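PDB 2WNW: activated BY transcription factor SSRB from Salmonella enterica, which belongs to glycosyl hydrolase family 30 and pairs a TIM barrel with a beta-sandwich domain. Local coordinates for residues 21-26 and 426-431; 193-198 and 237-242; 350-355 and 365-370. All coordinates share one frame; numbering follows the deposited sequence.

Interaction 1 of 3, residues 21-26 and 426-431; sequences VSFSHR and KEIALT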
loop_
_atom_site.group_PDB
_atom_site.type_symbol
_atom_site.label_atom_id
_atom_site.label_comp_id
_atom_site.label_asym_id
_atom_site.label_seq_id
_atom_site.Cartn_x
_atom_site.Cartn_y
_atom_site.Cartn_z
ATOM N N VAL A 21 -18.655 13.467 19.153
ATOM C CA VAL A 21 -19.169 13.554 17.794
ATOM C C VAL A 21 -20.160 12.425 17.561
ATOM O O VAL A 21 -20.221 11.469 18.335
ATOM C CB VAL A 21 -18.034 13.432 16.745
ATOM C CG1 VAL A 21 -17.029 14.555 16.926
ATOM C CG2 VAL A 21 -17.349 12.080 16.873
ATOM N N SER A 22 -20.947 12.541 16.498
ATOM C CA SER A 22 -21.905 11.500 16.175
ATOM C C SER A 22 -21.933 11.254 14.675
ATOM O O SER A 22 -21.724 12.169 13.876
ATOM C CB SER A 22 -23.308 11.877 16.669
ATOM O OG SER A 22 -23.847 12.955 15.927
ATOM N N PHE A 23 -22.171 10.002 14.306
ATOM C CA PHE A 23 -22.257 9.612 12.908
ATOM C C PHE A 23 -23.669 9.957 12.447
ATOM O O PHE A 23 -24.548 10.224 13.269
ATOM C CB PHE A 23 -22.052 8.103 12.758
ATOM C CG PHE A 23 -20.626 7.649 12.901
ATOM C CD1 PHE A 23 -19.879 7.307 11.775
ATOM C CD2 PHE A 23 -20.043 7.517 14.156
ATOM C CE1 PHE A 23 -18.569 6.833 11.898
ATOM C CE2 PHE A 23 -18.733 7.045 14.293
ATOM C CZ PHE A 23 -17.997 6.702 13.159
ATOM N N SER A 24 -23.875 9.945 11.136
ATOM C CA SER A 24 -25.175 10.220 10.541
ATOM C C SER A 24 -25.414 9.125 9.514
ATOM O O SER A 24 -24.478 8.411 9.144
ATOM C CB SER A 24 -25.167 11.577 9.837
ATOM O OG SER A 24 -24.911 12.626 10.751
ATOM N N HIS A 25 -26.656 8.972 9.065
ATOM C CA HIS A 25 -26.953 7.967 8.053
ATOM C C HIS A 25 -26.145 8.410 6.840
ATOM O O HIS A 25 -26.114 9.597 6.521
ATOM C CB HIS A 25 -28.445 7.956 7.709
ATOM C CG HIS A 25 -28.827 6.887 6.733
ATOM N ND1 HIS A 25 -28.802 5.546 7.052
ATOM C CD2 HIS A 25 -29.206 6.957 5.434
ATOM C CE1 HIS A 25 -29.149 4.837 5.992
ATOM N NE2 HIS A 25 -29.398 5.669 4.997
ATOM N N ARG A 26 -25.492 7.471 6.164
ATOM C CA ARG A 26 -24.672 7.826 5.011
ATOM C C ARG A 26 -25.446 8.443 3.851
ATOM O O ARG A 26 -26.632 8.173 3.656
ATOM C CB ARG A 26 -23.904 6.608 4.492
ATOM C CG ARG A 26 -24.747 5.613 3.707
ATOM C CD ARG A 26 -23.874 4.815 2.740
ATOM N NE ARG A 26 -23.273 5.682 1.728
ATOM C CZ ARG A 26 -22.327 5.303 0.874
ATOM N NH1 ARG A 26 -21.861 4.062 0.896
ATOM N NH2 ARG A 26 -21.838 6.173 -0.000
ATOM N N LYS A 426 -23.399 4.186 8.036
ATOM C CA LYS A 426 -23.167 5.372 8.855
ATOM C C LYS A 426 -21.900 6.101 8.409
ATOM O O LYS A 426 -20.942 5.473 7.956
ATOM C CB LYS A 426 -23.020 4.971 10.324
ATOM C CG LYS A 426 -24.232 4.262 10.922
ATOM C CD LYS A 426 -25.432 5.191 11.006
ATOM C CE LYS A 426 -26.512 4.625 11.921
ATOM N NZ LYS A 426 -26.966 3.276 11.489
ATOM N N GLU A 427 -21.895 7.425 8.546
ATOM C CA GLU A 427 -20.731 8.216 8.162
ATOM C C GLU A 427 -20.565 9.449 9.043
ATOM O O GLU A 427 -21.496 9.878 9.726
ATOM C CB GLU A 427 -20.851 8.685 6.710
ATOM C CG GLU A 427 -21.796 9.875 6.531
ATOM C CD GLU A 427 -21.829 10.406 5.110
ATOM O OE1 GLU A 427 -22.257 9.664 4.204
ATOM O OE2 GLU A 427 -21.426 11.570 4.902
ATOM N N ILE A 428 -19.362 10.006 9.022
ATOM C CA ILE A 428 -19.062 11.222 9.756
ATOM C C ILE A 428 -18.050 11.992 8.916
ATOM O O ILE A 428 -17.000 11.464 8.549
ATOM C CB ILE A 428 -18.492 10.942 11.171
ATOM C CG1 ILE A 428 -18.218 12.274 11.878
ATOM C CG2 ILE A 428 -17.226 10.100 11.085
ATOM C CD1 ILE A 428 -17.849 12.143 13.344
ATOM N N ALA A 429 -18.391 13.233 8.592
ATOM C CA ALA A 429 -17.537 14.085 7.779
ATOM C C ALA A 429 -16.467 14.757 8.618
ATOM O O ALA A 429 -16.762 15.352 9.654
ATOM C CB ALA A 429 -18.380 15.144 7.073
ATOM N N LEU A 430 -15.224 14.664 8.160
ATOM C CA LEU A 430 -14.108 15.273 8.867
ATOM C C LEU A 430 -13.345 16.236 7.969
ATOM O O LEU A 430 -13.261 16.043 6.755
ATOM C CB LEU A 430 -13.143 14.198 9.375
ATOM C CG LEU A 430 -13.673 13.115 10.319
ATOM C CD1 LEU A 430 -12.528 12.194 10.706
ATOM C CD2 LEU A 430 -14.285 13.750 11.557
ATOM N N THR A 431 -12.801 17.281 8.578
ATOM C CA THR A 431 -12.008 18.265 7.856
ATOM C C THR A 431 -10.692 18.391 8.612
ATOM O O THR A 431 -10.678 18.696 9.803
ATOM C CB THR A 431 -12.699 19.645 7.811
ATOM O OG1 THR A 431 -13.900 19.555 7.037
ATOM C CG2 THR A 431 -11.783 20.678 7.181
#
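Two antiparallel strands of the beta-sandwich domain meet here, residues 21-26 from the start of the chain and 426-431 from its end. One hydrogen-bonded pair, Ser24 with Glu427, ties them. Ser24 N gives its hydrogen to Glu427 O at 2.8 Å, Glu427 N returns one to Ser24 O at 2.8 Å, and both bonds run nearly along the C=O axes. Ser24 O also takes a CA-H...O contact from Lys426 CA, 3.3 Å away. At the next pair, His25 with Lys426, the side chains diverge.

On the other side of the bridge Ile428 does the packing. Its CG1 stands anti to the backbone N (chi1 -179°), and with chi2 extended as well CD1 reaches Val21 CG2 at 3.6 Å, the two side chains crossing at about a right angle. The second branch, CG2, lies over one face of the Phe23 ring in a CH-pi contact, 4.1 Å from the ring centroid. Leu440 of strand 437-442 touches Val21, Phe23 and Ile428 alike, and Trp442 meets the Phe23 ring obliquely, so Phe23 and Ile428 are buried against that strand, with Val21 at the border.

Glu427 is the buried charge. Its extended chain slips along the backbone of Arg26; Arg420 forms a salt bridge with OE1, and Gln27 N hydrogen-bonds to the same oxygen, which should favour the ionised form. The guanidinium of Arg26 turns away, its NH2 bonding to Asp29 O. What touches Glu427 is the root of that residue: Arg26 CA lies 3.1 Å from Glu427 OE1.

Interaction 2 of 3, residues 193-198 and 237-242; sequences VQNEPV and IWDHDK
Glu196 carries much of this contact, at the C-terminal end of the TIM-barrel strands, where the loop after strand 190-192 passes the end of strand 234-239. CG lies anti to the carbonyl carbon (chi1 -56°); the Glu196 and His240 side chains cross at about a right angle, yet carboxylate and imidazole planes are only 25° apart. Glu196 CB sits 3.4 Å from His240 ND1, CG comes closer to that nitrogen, at 3.2 Å, and CD lies 3.6 Å from it. Glu196 OE1 is 3.2 Å from His240 CE1. At the tip, OE2 hydrogen-bonds to a glycerol, probably from the crystallisation liquor, which is consistent with a pocket here. In the backbone, Glu196 N donates to Asp239 O at 2.9 Å, approaching from above the carbonyl plane.

Further along the loop, Val198 CG2 reaches His240 CD2 at 3.4 Å, while CB of His240 rests over the centre of the Trp238 ring. Trp238 NE1 hydrogen-bonds to Asp241 O at 2.7 Å. Asp239 points at the loop, but its carboxylate is held by Arg87, Ser192, His268 and Ser293. Helix 210-227 packs against Val193 and Ile237, helix 245-252 against Val198, Ile237 and Trp238, and strand 264-268 continues the barrel.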
loop_
_atom_site.group_PDB
_atom_site.type_symbol
_atom_site.label_atom_id
_atom_site.label_comp_id
_atom_site.label_asym_id
_atom_site.label_seq_id
_atom_site.Cartn_x
_atom_site.Cartn_y
_atom_site.Cartn_z
ATOM N N VAL A 193 18.610 -10.887 18.655
ATOM C CA VAL A 193 19.960 -11.431 18.752
ATOM C C VAL A 193 21.021 -10.343 18.754
ATOM O O VAL A 193 21.976 -10.396 19.526
ATOM C CB VAL A 193 20.258 -12.394 17.579
ATOM C CG1 VAL A 193 21.749 -12.719 17.534
ATOM C CG2 VAL A 193 19.450 -13.669 17.748
ATOM N N GLN A 194 20.839 -9.354 17.890
ATOM C CA GLN A 194 21.799 -8.268 17.759
ATOM C C GLN A 194 21.187 -7.081 17.032
ATOM O O GLN A 194 20.458 -7.245 16.051
ATOM C CB GLN A 194 23.018 -8.771 16.978
ATOM C CG GLN A 194 23.961 -7.694 16.472
ATOM C CD GLN A 194 24.733 -7.019 17.587
ATOM O OE1 GLN A 194 25.191 -7.673 18.518
ATOM N NE2 GLN A 194 24.905 -5.706 17.481
ATOM N N ASN A 195 21.486 -5.884 17.524
ATOM C CA ASN A 195 20.999 -4.663 16.904
ATOM C C ASN A 195 21.794 -4.470 15.608
ATOM O O ASN A 195 23.029 -4.500 15.625
ATOM C CB ASN A 195 21.246 -3.470 17.836
ATOM C CG ASN A 195 20.873 -2.139 17.200
ATOM O OD1 ASN A 195 19.700 -1.866 16.940
ATOM N ND2 ASN A 195 21.875 -1.308 16.940
ATOM N N GLU A 196 21.088 -4.312 14.490
ATOM C CA GLU A 196 21.729 -4.077 13.191
ATOM C C GLU A 196 22.948 -4.972 12.942
ATOM O O GLU A 196 24.070 -4.479 12.779
ATOM C CB GLU A 196 22.150 -2.606 13.100
ATOM C CG GLU A 196 21.012 -1.617 13.306
ATOM C CD GLU A 196 21.440 -0.176 13.093
ATOM O OE1 GLU A 196 22.110 0.106 12.080
ATOM O OE2 GLU A 196 21.098 0.682 13.929
ATOM N N PRO A 197 22.734 -6.296 12.866
ATOM C CA PRO A 197 23.781 -7.299 12.644
ATOM C C PRO A 197 24.622 -7.194 11.377
ATOM O O PRO A 197 25.610 -7.911 11.236
ATOM C CB PRO A 197 23.013 -8.616 12.712
ATOM C CG PRO A 197 21.651 -8.239 12.186
ATOM C CD PRO A 197 21.401 -6.926 12.881
ATOM N N VAL A 198 24.245 -6.319 10.454
ATOM C CA VAL A 198 25.017 -6.176 9.225
ATOM C C VAL A 198 25.663 -4.802 9.124
ATOM O O VAL A 198 26.252 -4.463 8.098
ATOM C CB VAL A 198 24.132 -6.393 7.967
ATOM C CG1 VAL A 198 23.512 -7.781 7.998
ATOM C CG2 VAL A 198 23.049 -5.321 7.896
ATOM N N ILE A 237 14.805 -11.474 14.939
ATOM C CA ILE A 237 16.050 -11.365 14.192
ATOM C C ILE A 237 15.967 -10.136 13.280
ATOM O O ILE A 237 14.938 -9.456 13.243
ATOM C CB ILE A 237 16.339 -12.636 13.351
ATOM C CG1 ILE A 237 15.171 -12.933 12.410
ATOM C CG2 ILE A 237 16.597 -13.825 14.282
ATOM C CD1 ILE A 237 15.450 -14.083 11.453
ATOM N N TRP A 238 17.053 -9.876 12.553
ATOM C CA TRP A 238 17.213 -8.733 11.648
ATOM C C TRP A 238 17.466 -7.479 12.481
ATOM O O TRP A 238 18.609 -7.054 12.616
ATOM C CB TRP A 238 15.991 -8.524 10.735
ATOM C CG TRP A 238 16.184 -7.405 9.713
ATOM C CD1 TRP A 238 15.328 -6.368 9.464
ATOM C CD2 TRP A 238 17.296 -7.227 8.813
ATOM N NE1 TRP A 238 15.835 -5.558 8.474
ATOM C CE2 TRP A 238 17.036 -6.061 8.057
ATOM C CE3 TRP A 238 18.481 -7.937 8.575
ATOM C CZ2 TRP A 238 17.921 -5.591 7.078
ATOM C CZ3 TRP A 238 19.360 -7.471 7.603
ATOM C CH2 TRP A 238 19.072 -6.304 6.863
ATOM N N ASP A 239 16.409 -6.895 13.040
ATOM C CA ASP A 239 16.538 -5.702 13.881
ATOM C C ASP A 239 17.346 -4.639 13.134
ATOM O O ASP A 239 18.283 -4.047 13.676
ATOM C CB ASP A 239 17.242 -6.075 15.197
ATOM C CG ASP A 239 16.862 -5.163 16.359
ATOM O OD1 ASP A 239 16.080 -4.213 16.160
ATOM O OD2 ASP A 239 17.350 -5.405 17.483
ATOM N N HIS A 240 16.975 -4.406 11.879
ATOM C CA HIS A 240 17.662 -3.436 11.041
ATOM C C HIS A 240 16.636 -2.773 10.117
ATOM O O HIS A 240 15.429 -2.986 10.267
ATOM C CB HIS A 240 18.769 -4.148 10.252
ATOM C CG HIS A 240 19.773 -3.225 9.630
ATOM N ND1 HIS A 240 20.275 -2.117 10.280
ATOM C CD2 HIS A 240 20.405 -3.271 8.433
ATOM C CE1 HIS A 240 21.171 -1.523 9.515
ATOM N NE2 HIS A 240 21.270 -2.205 8.387
ATOM N N ASP A 241 17.101 -1.982 9.159
ATOM C CA ASP A 241 16.189 -1.262 8.269
ATOM C C ASP A 241 15.307 -2.111 7.352
ATOM O O ASP A 241 15.630 -3.247 7.029
ATOM C CB ASP A 241 16.989 -0.240 7.468
ATOM C CG ASP A 241 17.872 0.606 8.362
ATOM O OD1 ASP A 241 17.354 1.134 9.369
ATOM O OD2 ASP A 241 19.078 0.740 8.069
ATOM N N LYS A 242 14.190 -1.531 6.923
ATOM C CA LYS A 242 13.225 -2.242 6.093
ATOM C C LYS A 242 13.637 -2.645 4.676
ATOM O O LYS A 242 13.010 -3.522 4.081
ATOM C CB LYS A 242 11.915 -1.443 6.060
ATOM C CG LYS A 242 11.205 -1.425 7.412
ATOM C CD LYS A 242 9.893 -0.644 7.367
ATOM C CE LYS A 242 10.128 0.847 7.533
ATOM N NZ LYS A 242 8.859 1.614 7.362
#

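Interaction 3 of 3, residues 350-355 and 365-370; sequences APIQYD and HSWYGI
Pro351 is the bump in this contact, and the first turns of helix 365-374 supply the hollow. The contact joins the start of strand 352-355, in a small three-stranded sheet, to that helix, all within the TIM-barrel domain. The proline ring points between Ser366, Trp367 and Ile370, residues i, i+1 and i+4 on one side of the helix. Ser366 OG forms one wall: with chi1 at 59° it sits between its own backbone N and carbonyl carbon, and stands 3.3 Å from Pro351 CA and 3.6 Å from Pro351 CG. One turn further along the same side, Ile370 CD1 meets the same Pro351 CG at 3.9 Å, the side chains crossing at about a right angle. The third wall is Trp367, whose CB lies 3.9 Å from Pro351 CB.

CG of Trp367, anti to the backbone N (chi1 -171°), sends the indole toward Ile352; its CE3 lies over a face of the Tyr368 ring, and Pro351 CB touches the indole edge. Ile352 runs alongside, pointing the same way. Ile352 CG1 is 3.6 Å from Trp367 CD1, and Ile352 CD1 is equally near Trp367 NE1. His81 stacks on the indole, and Tyr75 of helix 65-76 touches it, Pro351 and Ile352.

All five touching residues are buried and meet by van der Waals contact, with the serine hydroxyl lying against carbon; polar links run through Asn364, just before the helix.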
loop_
_atom_site.group_PDB
_atom_site.type_symbol
_atom_site.label_atom_id
_atom_site.label_comp_id
_atom_site.label_asym_id
_atom_site.label_seq_id
_atom_site.Cartn_x
_atom_site.Cartn_y
_atom_site.Cartn_z
ATOM N N ALA A 350 14.291 13.244 21.045
ATOM C CA ALA A 350 13.492 12.233 21.738
ATOM C C ALA A 350 12.155 12.941 21.940
ATOM O O ALA A 350 12.121 14.168 22.080
ATOM C CB ALA A 350 14.120 11.861 23.086
ATOM N N PRO A 351 11.039 12.196 21.943
ATOM C CA PRO A 351 9.731 12.840 22.123
ATOM C C PRO A 351 9.655 13.761 23.332
ATOM O O PRO A 351 8.907 14.738 23.328
ATOM C CB PRO A 351 8.772 11.655 22.206
ATOM C CG PRO A 351 9.422 10.661 21.272
ATOM C CD PRO A 351 10.882 10.752 21.690
ATOM N N ILE A 352 10.416 13.438 24.372
ATOM C CA ILE A 352 10.458 14.279 25.557
ATOM C C ILE A 352 11.916 14.566 25.869
ATOM O O ILE A 352 12.756 13.665 25.859
ATOM C CB ILE A 352 9.794 13.609 26.788
ATOM C CG1 ILE A 352 8.294 13.451 26.546
ATOM C CG2 ILE A 352 10.025 14.466 28.037
ATOM C CD1 ILE A 352 7.526 12.920 27.746
ATOM N N GLN A 353 12.219 15.835 26.108
ATOM C CA GLN A 353 13.574 16.234 26.442
ATOM C C GLN A 353 13.537 17.016 27.743
ATOM O O GLN A 353 12.537 17.664 28.064
ATOM C CB GLN A 353 14.189 17.046 25.299
ATOM C CG GLN A 353 14.585 16.158 24.118
ATOM C CD GLN A 353 15.144 16.934 22.945
ATOM O OE1 GLN A 353 14.399 17.534 22.169
ATOM N NE2 GLN A 353 16.466 16.935 22.814
ATOM N N TYR A 354 14.624 16.941 28.501
ATOM C CA TYR A 354 14.678 17.598 29.796
ATOM C C TYR A 354 15.893 18.489 30.024
ATOM O O TYR A 354 17.029 18.116 29.726
ATOM C CB TYR A 354 14.592 16.527 30.891
ATOM C CG TYR A 354 14.756 17.052 32.295
ATOM C CD1 TYR A 354 15.946 16.863 32.992
ATOM C CD2 TYR A 354 13.717 17.733 32.932
ATOM C CE1 TYR A 354 16.103 17.334 34.292
ATOM C CE2 TYR A 354 13.863 18.210 34.234
ATOM C CZ TYR A 354 15.056 18.006 34.904
ATOM O OH TYR A 354 15.207 18.468 36.191
ATOM N N ASP A 355 15.627 19.675 30.558
ATOM C CA ASP A 355 16.658 20.657 30.867
ATOM C C ASP A 355 16.840 20.668 32.383
ATOM O O ASP A 355 16.011 21.207 33.120
ATOM C CB ASP A 355 16.221 22.029 30.348
ATOM C CG ASP A 355 16.991 23.174 30.974
ATOM O OD1 ASP A 355 18.196 23.013 31.270
ATOM O OD2 ASP A 355 16.381 24.247 31.155
ATOM N N HIS A 365 6.792 17.585 18.967
ATOM C CA HIS A 365 5.656 17.185 18.140
ATOM C C HIS A 365 5.500 15.665 18.077
ATOM O O HIS A 365 4.383 15.147 18.096
ATOM C CB HIS A 365 5.805 17.737 16.714
ATOM C CG HIS A 365 5.406 19.176 16.567
ATOM N ND1 HIS A 365 5.622 20.115 17.553
ATOM C CD2 HIS A 365 4.843 19.843 15.532
ATOM C CE1 HIS A 365 5.210 21.298 17.130
ATOM N NE2 HIS A 365 4.733 21.160 15.907
ATOM N N SER A 366 6.620 14.957 17.995
ATOM C CA SER A 366 6.594 13.499 17.912
ATOM C C SER A 366 5.839 12.850 19.072
ATOM O O SER A 366 5.178 11.832 18.887
ATOM C CB SER A 366 8.021 12.951 17.847
ATOM O OG SER A 366 8.759 13.339 18.992
ATOM N N TRP A 367 5.924 13.436 20.262
ATOM C CA TRP A 367 5.224 12.876 21.415
ATOM C C TRP A 367 3.719 12.850 21.140
ATOM O O TRP A 367 3.053 11.855 21.414
ATOM C CB TRP A 367 5.501 13.704 22.677
ATOM C CG TRP A 367 4.979 13.067 23.943
ATOM C CD1 TRP A 367 5.587 12.092 24.682
ATOM C CD2 TRP A 367 3.731 13.346 24.596
ATOM N NE1 TRP A 367 4.797 11.745 25.758
ATOM C CE2 TRP A 367 3.652 12.498 25.728
ATOM C CE3 TRP A 367 2.672 14.227 24.336
ATOM C CZ2 TRP A 367 2.551 12.506 26.598
ATOM C CZ3 TRP A 367 1.578 14.236 25.200
ATOM C CH2 TRP A 367 1.529 13.379 26.318
ATOM N N TYR A 368 3.189 13.939 20.589
ATOM C CA TYR A 368 1.761 14.008 20.282
ATOM C C TYR A 368 1.411 13.110 19.101
ATOM O O TYR A 368 0.327 12.532 19.058
ATOM C CB TYR A 368 1.330 15.448 19.984
ATOM C CG TYR A 368 1.588 16.396 21.130
ATOM C CD1 TYR A 368 2.747 17.168 21.173
ATOM C CD2 TYR A 368 0.693 16.485 22.196
ATOM C CE1 TYR A 368 3.012 18.007 22.251
ATOM C CE2 TYR A 368 0.950 17.321 23.282
ATOM C CZ TYR A 368 2.110 18.075 23.303
ATOM O OH TYR A 368 2.380 18.884 24.382
ATOM N N GLY A 369 2.335 12.991 18.149
ATOM C CA GLY A 369 2.105 12.139 16.997
ATOM C C GLY A 369 1.943 10.694 17.433
ATOM O O GLY A 369 1.014 10.008 17.012
ATOM N N ILE A 370 2.856 10.223 18.274
ATOM C CA ILE A 370 2.787 8.856 18.779
ATOM C C ILE A 370 1.480 8.708 19.558
ATOM O O ILE A 370 0.827 7.671 19.507
ATOM C CB ILE A 370 3.978 8.558 19.714
ATOM C CG1 ILE A 370 5.285 8.604 18.914
ATOM C CG2 ILE A 370 3.804 7.205 20.381
ATOM C CD1 ILE A 370 6.531 8.502 19.776
#

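In the fold
From the N terminus, the chain lays down strands 2-9 and 17-25 of the beta sandwich, after two more sheet strands builds the TIM barrel, then returns to the sheet with strands from 382-388 on to 426-432. Interaction 1 closes that very long loop, so both ends of the chain share one sandwich sheet. The other two contacts fall within it, one after the other. Interaction 2 closes a shorter loop between the ends of neighbouring barrel strands, around helix 210-227. Interaction 3 then joins strand 352-355 to helix 365-374 by way of strand 360-363, which pairs antiparallel with 352-355. Interactions 2 and 3 lie on opposite sides of the chain's centre, their own centres about 25 Å apart.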